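Local structure of uncharacterized protein TP-0789 domain-containing protein (4Z48) at residues Arg45-Tyr50 and Thr221-Ser226; Asn74-Leu79 and Ser113-Asp118. The protein is of unknown function but belongs to the DUF1329 family with a LolA-like fold, so it may handle lipid or lipoprotein cargo in the cell envelope. All coordinates share one frame; numbering follows the deposited sequence.

Contact 1. Residues Arg45-Tyr50 and Thr221-Ser226; sequences RSFKTY and TVIDWS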
loop_
_atom_site.group_PDB
_atom_site.type_symbol
_atom_site.label_atom_id
_atom_site.label_comp_id
_atom_site.label_asym_id
_atom_site.label_seq_id
_atom_site.Cartn_x
_atom_site.Cartn_y
_atom_site.Cartn_z
ATOM N N ARG A 45 14.615 -8.357 -2.258
ATOM C CA ARG A 45 13.681 -8.695 -3.316
ATOM C C ARG A 45 13.691 -7.604 -4.356
ATOM O O ARG A 45 13.796 -6.437 -3.990
ATOM C CB ARG A 45 12.250 -8.857 -2.786
ATOM C CG ARG A 45 11.962 -10.169 -2.072
ATOM C CD ARG A 45 12.231 -10.083 -0.579
ATOM N NE ARG A 45 11.799 -11.304 0.090
ATOM C CZ ARG A 45 12.538 -12.393 0.221
ATOM N NH1 ARG A 45 13.780 -12.422 -0.257
ATOM N NH2 ARG A 45 12.051 -13.460 0.840
ATOM N N SER A 46 13.592 -7.979 -5.629
ATOM C CA SER A 46 13.452 -7.057 -6.763
ATOM C C SER A 46 12.142 -7.402 -7.404
ATOM O O SER A 46 11.885 -8.593 -7.607
ATOM C CB SER A 46 14.595 -7.213 -7.772
ATOM O OG SER A 46 15.799 -6.612 -7.332
ATOM N N PHE A 47 11.320 -6.413 -7.741
ATOM C CA PHE A 47 10.038 -6.696 -8.386
ATOM C C PHE A 47 9.566 -5.577 -9.324
ATOM O O PHE A 47 10.051 -4.464 -9.268
ATOM C CB PHE A 47 8.934 -7.009 -7.359
ATOM C CG PHE A 47 8.655 -5.970 -6.295
ATOM C CD1 PHE A 47 9.396 -5.940 -5.114
ATOM C CD2 PHE A 47 7.628 -5.047 -6.454
ATOM C CE1 PHE A 47 9.132 -4.989 -4.124
ATOM C CE2 PHE A 47 7.331 -4.125 -5.444
ATOM C CZ PHE A 47 8.064 -4.122 -4.270
ATOM N N LYS A 48 8.654 -5.920 -10.227
ATOM C CA LYS A 48 7.974 -4.968 -11.101
ATOM C C LYS A 48 6.498 -4.985 -10.716
ATOM O O LYS A 48 5.958 -6.045 -10.376
ATOM C CB LYS A 48 8.164 -5.290 -12.596
ATOM C CG LYS A 48 9.581 -5.077 -13.125
ATOM C CD LYS A 48 9.756 -5.704 -14.498
ATOM C CE LYS A 48 11.114 -5.362 -15.075
ATOM N NZ LYS A 48 12.213 -6.142 -14.448
ATOM N N THR A 49 5.854 -3.809 -10.708
ATOM C CA THR A 49 4.441 -3.684 -10.401
ATOM C C THR A 49 3.703 -3.118 -11.611
ATOM O O THR A 49 4.065 -2.067 -12.112
ATOM C CB THR A 49 4.185 -2.823 -9.112
ATOM O OG1 THR A 49 4.890 -3.391 -8.001
ATOM C CG2 THR A 49 2.702 -2.760 -8.740
ATOM N N TYR A 50 2.617 -3.773 -12.009
ATOM C CA TYR A 50 1.719 -3.296 -13.080
ATOM C C TYR A 50 0.371 -2.973 -12.441
ATOM O O TYR A 50 -0.088 -3.754 -11.618
ATOM C CB TYR A 50 1.551 -4.380 -14.169
ATOM C CG TYR A 50 2.846 -4.865 -14.770
ATOM C CD1 TYR A 50 3.581 -5.887 -14.168
ATOM C CD2 TYR A 50 3.331 -4.324 -15.958
ATOM C CE1 TYR A 50 4.790 -6.319 -14.705
ATOM C CE2 TYR A 50 4.509 -4.795 -16.539
ATOM C CZ TYR A 50 5.235 -5.793 -15.909
ATOM O OH TYR A 50 6.410 -6.247 -16.469
ATOM N N THR A 221 11.977 -2.669 6.890
ATOM C CA THR A 221 12.031 -2.876 5.445
ATOM C C THR A 221 12.218 -1.536 4.748
ATOM O O THR A 221 11.501 -0.584 5.058
ATOM C CB THR A 221 10.754 -3.641 4.977
ATOM O OG1 THR A 221 10.744 -4.940 5.609
ATOM C CG2 THR A 221 10.696 -3.823 3.468
ATOM N N VAL A 222 13.144 -1.460 3.781
ATOM C CA VAL A 222 13.310 -0.225 3.000
ATOM C C VAL A 222 12.978 -0.558 1.539
ATOM O O VAL A 222 13.556 -1.476 0.990
ATOM C CB VAL A 222 14.710 0.412 3.173
ATOM C CG1 VAL A 222 14.856 1.677 2.320
ATOM C CG2 VAL A 222 14.994 0.724 4.643
ATOM N N ILE A 223 12.049 0.186 0.918
ATOM C CA ILE A 223 11.702 -0.070 -0.481
ATOM C C ILE A 223 12.023 1.163 -1.320
ATOM O O ILE A 223 11.545 2.267 -1.009
ATOM C CB ILE A 223 10.197 -0.468 -0.668
ATOM C CG1 ILE A 223 9.733 -1.551 0.346
ATOM C CG2 ILE A 223 9.972 -0.938 -2.127
ATOM C CD1 ILE A 223 8.208 -1.624 0.435
ATOM N N ASP A 224 12.744 0.935 -2.429
ATOM C CA ASP A 224 13.128 1.960 -3.382
ATOM C C ASP A 224 12.480 1.699 -4.693
ATOM O O ASP A 224 12.756 0.664 -5.309
ATOM C CB ASP A 224 14.643 2.017 -3.566
ATOM C CG ASP A 224 15.423 2.625 -2.437
ATOM O OD1 ASP A 224 15.436 3.858 -2.343
ATOM O OD2 ASP A 224 16.211 1.875 -1.789
ATOM N N TRP A 225 11.634 2.637 -5.146
ATOM C CA TRP A 225 11.001 2.541 -6.449
ATOM C C TRP A 225 11.747 3.396 -7.460
ATOM O O TRP A 225 12.181 4.537 -7.163
ATOM C CB TRP A 225 9.532 2.965 -6.439
ATOM C CG TRP A 225 8.578 1.997 -5.800
ATOM C CD1 TRP A 225 7.892 0.985 -6.408
ATOM C CD2 TRP A 225 8.241 1.937 -4.414
ATOM N NE1 TRP A 225 7.092 0.338 -5.495
ATOM C CE2 TRP A 225 7.313 0.879 -4.252
ATOM C CE3 TRP A 225 8.628 2.678 -3.283
ATOM C CZ2 TRP A 225 6.762 0.547 -3.005
ATOM C CZ3 TRP A 225 8.049 2.368 -2.047
ATOM C CH2 TRP A 225 7.124 1.326 -1.921
ATOM N N SER A 226 11.813 2.889 -8.690
ATOM C CA SER A 226 12.422 3.625 -9.787
ATOM C C SER A 226 11.794 3.200 -11.107
ATOM O O SER A 226 10.983 2.273 -11.132
ATOM C CB SER A 226 13.945 3.495 -9.783
ATOM O OG SER A 226 14.417 2.169 -9.892
HETATM O O HOH W 1 4.730 -1.488 -5.535
#
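Phe47 and Ile223 meet through the far end of the Phe47 ring. Atom CZ of Phe47 lies 4.3 Å from the CG2 methyl of Ile223. The approach is oblique to the ring. Trp225 completes the cluster. Its NE1 comes to 4.5 Å from CE2 of Phe47, which is a light touch. The firmer packing is within 221-226. There CG2 of Ile223 covers one face of the indole, over its six-membered ring and so toward the rim of the whole group, 3.6 Å from CZ2 of Trp225. This methyl therefore touches both aromatic side chains. The Phe47 torsion explains the reach: CG sits between the backbone N and the carbonyl carbon (chi1 57°), and the ring extends over the neighbouring strand.

That neighbour is strand 27-38, which separates strand 41-54 from strand 219-230. The two segments run in the same general direction but splay apart, one strand between them, and share no backbone hydrogen bonds. Phe47 and Arg45 bond instead to Ala32 and Met34. The antiparallel strands are consistent with a LolA-like fold, whose curved sheet forms an incomplete barrel. Ala32 lies against Phe47, and the Phe67 ring meets Phe47 from strand 60-69. Leu119, from a loop, touches Ile223.

Toward Thr49 the contact is looser and wetter. Thr49 and Trp225 are both partly exposed, and their side chains do not touch. A water links them. It accepts the indole N-H in the ring plane, 3.0 Å from NE1 of Trp225, and lies 3.1 Å from OG1 of Thr49. With OG1 anti to the carbonyl carbon (chi1 -57°), the hydroxyl is placed at the water and beside the Phe47 ring. Both OG1 and the water lie in the plane of that ring, at its edge; OG1 of Thr49 is 3.6 Å from CD2 of Phe47.

Contact 2. Residues Asn74-Leu79 and Ser113-Asp118; sequences NGTKYL and SFMRSD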
loop_
_atom_site.group_PDB
_atom_site.type_symbol
_atom_site.label_atom_id
_atom_site.label_comp_id
_atom_site.label_asym_id
_atom_site.label_seq_id
_atom_site.Cartn_x
_atom_site.Cartn_y
_atom_site.Cartn_z
ATOM N N ASN A 74 12.418 -15.585 -7.754
ATOM C CA ASN A 74 12.158 -15.347 -9.183
ATOM C C ASN A 74 10.921 -16.107 -9.649
ATOM O O ASN A 74 10.823 -17.323 -9.437
ATOM C CB ASN A 74 13.360 -15.776 -10.049
ATOM C CG ASN A 74 13.072 -15.688 -11.528
ATOM O OD1 ASN A 74 12.758 -16.674 -12.192
ATOM N ND2 ASN A 74 13.166 -14.506 -12.073
ATOM N N GLY A 75 9.998 -15.401 -10.293
ATOM C CA GLY A 75 8.772 -16.046 -10.771
ATOM C C GLY A 75 7.564 -15.905 -9.846
ATOM O O GLY A 75 6.435 -16.215 -10.255
ATOM N N THR A 76 7.774 -15.456 -8.581
ATOM C CA THR A 76 6.634 -15.239 -7.663
ATOM C C THR A 76 5.811 -14.088 -8.243
ATOM O O THR A 76 6.371 -13.097 -8.695
ATOM C CB THR A 76 7.079 -14.941 -6.210
ATOM O OG1 THR A 76 8.053 -15.905 -5.815
ATOM C CG2 THR A 76 5.884 -14.922 -5.201
ATOM N N LYS A 77 4.499 -14.273 -8.299
ATOM C CA LYS A 77 3.566 -13.294 -8.813
ATOM C C LYS A 77 2.371 -13.145 -7.871
ATOM O O LYS A 77 1.821 -14.142 -7.405
ATOM C CB LYS A 77 3.064 -13.664 -10.213
ATOM C CG LYS A 77 4.114 -13.656 -11.322
ATOM C CD LYS A 77 3.504 -14.262 -12.564
ATOM C CE LYS A 77 4.320 -14.015 -13.797
ATOM N NZ LYS A 77 3.551 -14.330 -15.030
ATOM N N TYR A 78 1.984 -11.901 -7.606
ATOM C CA TYR A 78 0.781 -11.546 -6.843
ATOM C C TYR A 78 -0.198 -10.854 -7.749
ATOM O O TYR A 78 0.178 -9.898 -8.420
ATOM C CB TYR A 78 1.086 -10.643 -5.653
ATOM C CG TYR A 78 1.759 -11.352 -4.516
ATOM C CD1 TYR A 78 3.126 -11.641 -4.558
ATOM C CD2 TYR A 78 1.050 -11.687 -3.360
ATOM C CE1 TYR A 78 3.760 -12.275 -3.494
ATOM C CE2 TYR A 78 1.677 -12.321 -2.293
ATOM C CZ TYR A 78 3.037 -12.581 -2.349
ATOM O OH TYR A 78 3.657 -13.196 -1.290
ATOM N N LEU A 79 -1.451 -11.345 -7.786
ATOM C CA LEU A 79 -2.533 -10.732 -8.553
ATOM C C LEU A 79 -3.523 -10.124 -7.541
ATOM O O LEU A 79 -3.971 -10.823 -6.645
ATOM C CB LEU A 79 -3.219 -11.743 -9.492
ATOM C CG LEU A 79 -4.396 -11.227 -10.353
ATOM C CD1 LEU A 79 -4.002 -10.031 -11.204
ATOM C CD2 LEU A 79 -4.916 -12.324 -11.258
ATOM N N SER A 113 2.706 -11.688 6.847
ATOM C CA SER A 113 3.825 -11.009 6.230
ATOM C C SER A 113 3.810 -11.140 4.716
ATOM O O SER A 113 3.524 -12.221 4.193
ATOM C CB SER A 113 5.133 -11.578 6.765
ATOM O OG SER A 113 6.204 -10.857 6.178
ATOM N N PHE A 114 4.159 -10.054 4.017
ATOM C CA PHE A 114 4.290 -10.089 2.562
ATOM C C PHE A 114 5.757 -10.341 2.224
ATOM O O PHE A 114 6.565 -9.469 2.464
ATOM C CB PHE A 114 3.772 -8.781 1.926
ATOM C CG PHE A 114 4.029 -8.594 0.453
ATOM C CD1 PHE A 114 3.259 -9.264 -0.499
ATOM C CD2 PHE A 114 5.055 -7.755 0.008
ATOM C CE1 PHE A 114 3.476 -9.055 -1.865
ATOM C CE2 PHE A 114 5.317 -7.603 -1.355
ATOM C CZ PHE A 114 4.522 -8.244 -2.283
HETATM N N MSE A 115 6.097 -11.552 1.742
HETATM C CA MSE A 115 7.467 -11.906 1.272
HETATM C C MSE A 115 8.541 -11.709 2.341
HETATM O O MSE A 115 9.666 -11.275 2.040
HETATM C CB MSE A 115 7.805 -11.098 0.014
HETATM C CG MSE A 115 6.828 -11.350 -1.127
HETATM SE SE MSE A 115 7.030 -13.138 -1.758
HETATM C CE MSE A 115 8.813 -12.858 -2.656
ATOM N N ARG A 116 8.170 -12.069 3.596
ATOM C CA ARG A 116 8.967 -12.010 4.820
ATOM C C ARG A 116 9.349 -10.564 5.183
ATOM O O ARG A 116 10.202 -10.364 6.058
ATOM C CB ARG A 116 10.215 -12.904 4.734
ATOM C CG ARG A 116 9.818 -14.361 4.461
ATOM C CD ARG A 116 10.997 -15.233 4.132
ATOM N NE ARG A 116 11.910 -15.377 5.253
ATOM C CZ ARG A 116 12.996 -16.142 5.209
ATOM N NH1 ARG A 116 13.293 -16.824 4.108
ATOM N NH2 ARG A 116 13.787 -16.241 6.265
ATOM N N SER A 117 8.713 -9.560 4.525
ATOM C CA SER A 117 8.951 -8.140 4.794
ATOM C C SER A 117 8.117 -7.640 5.977
ATOM O O SER A 117 7.330 -8.388 6.577
ATOM C CB SER A 117 8.670 -7.275 3.563
ATOM O OG SER A 117 7.275 -7.070 3.387
ATOM N N ASP A 118 8.288 -6.337 6.289
ATOM C CA ASP A 118 7.541 -5.662 7.350
ATOM C C ASP A 118 6.190 -5.185 6.845
ATOM O O ASP A 118 5.375 -4.720 7.635
ATOM C CB ASP A 118 8.375 -4.552 7.956
ATOM C CG ASP A 118 9.516 -5.190 8.731
ATOM O OD1 ASP A 118 9.269 -5.672 9.818
ATOM O OD2 ASP A 118 10.626 -5.348 8.154
#
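Tyr78 presents one face to the edge of Phe114. Atom CE1 of Phe114 stands over the centre of the phenol ring, 3.6 Å from CZ of Tyr78. The pair is a tilted edge-to-face stack, with centroids of the Tyr78 and Phe114 rings 4.7 Å apart and planes at 56°. Met115, built as selenomethionine, meets the same ring in a Met-aromatic contact. Its selenium lies near the ring plane at the edge, 3.4 Å from OH and 3.8 Å from CE1 of Tyr78. Beyond it, the CG2 methyl of Thr76 meets the selenium of Met115 tip to tip at 4.0 Å.

The Met115 chain bends at both chi2 and chi3. Its CG sits over the centre of one Phe114 face while SE turns to Tyr78. Phe114 has CG anti to the backbone N (chi1 171°), which carries its ring toward the phenol.

A type I' turn from Phe114 to Ser117 sets these two side chains. The carbonyl O of Phe114 accepts two bonds from Ser117: from N at 3.0 Å and from OG at 2.7 Å. Just before the turn, Ser113 OG donates across it to Ser117 O. On the other segment, Thr76 OG1 is held by Val73 O, and Phe67 packs against Thr76, Tyr78 and Met115.

No hydrogen bond crosses between the segments. The loop meets Tyr78 of strand 77-82, and Thr76 just before it, through aromatic, selenium and methyl contacts. The fit thus probably rests largely on shape and dispersion, while polar atoms shape the turn or, like Met115 O, bond to strands elsewhere.

The centres of contact 1 and contact 2 are 11 Å apart. Along the chain the order is 45-50, 74-79, 113-118, 221-226, so contact 2 is nested within the loop that contact 1 closes. Their strands belong to a run of antiparallel neighbours: 77-82, 60-69, 41-54, 27-38 and 219-230. Segment 113-118, half of contact 2, lies across this run and reaches both segments of contact 1. Arg45 NE is hydrogen-bonded to Met115 O, and Thr221 OG1 to Asp118 OD2; Asp118 also forms a salt bridge with Arg214. The loop is thus tied to strands early and late in the sequence, joining the two contacts into one continuous region of the LolA-like fold.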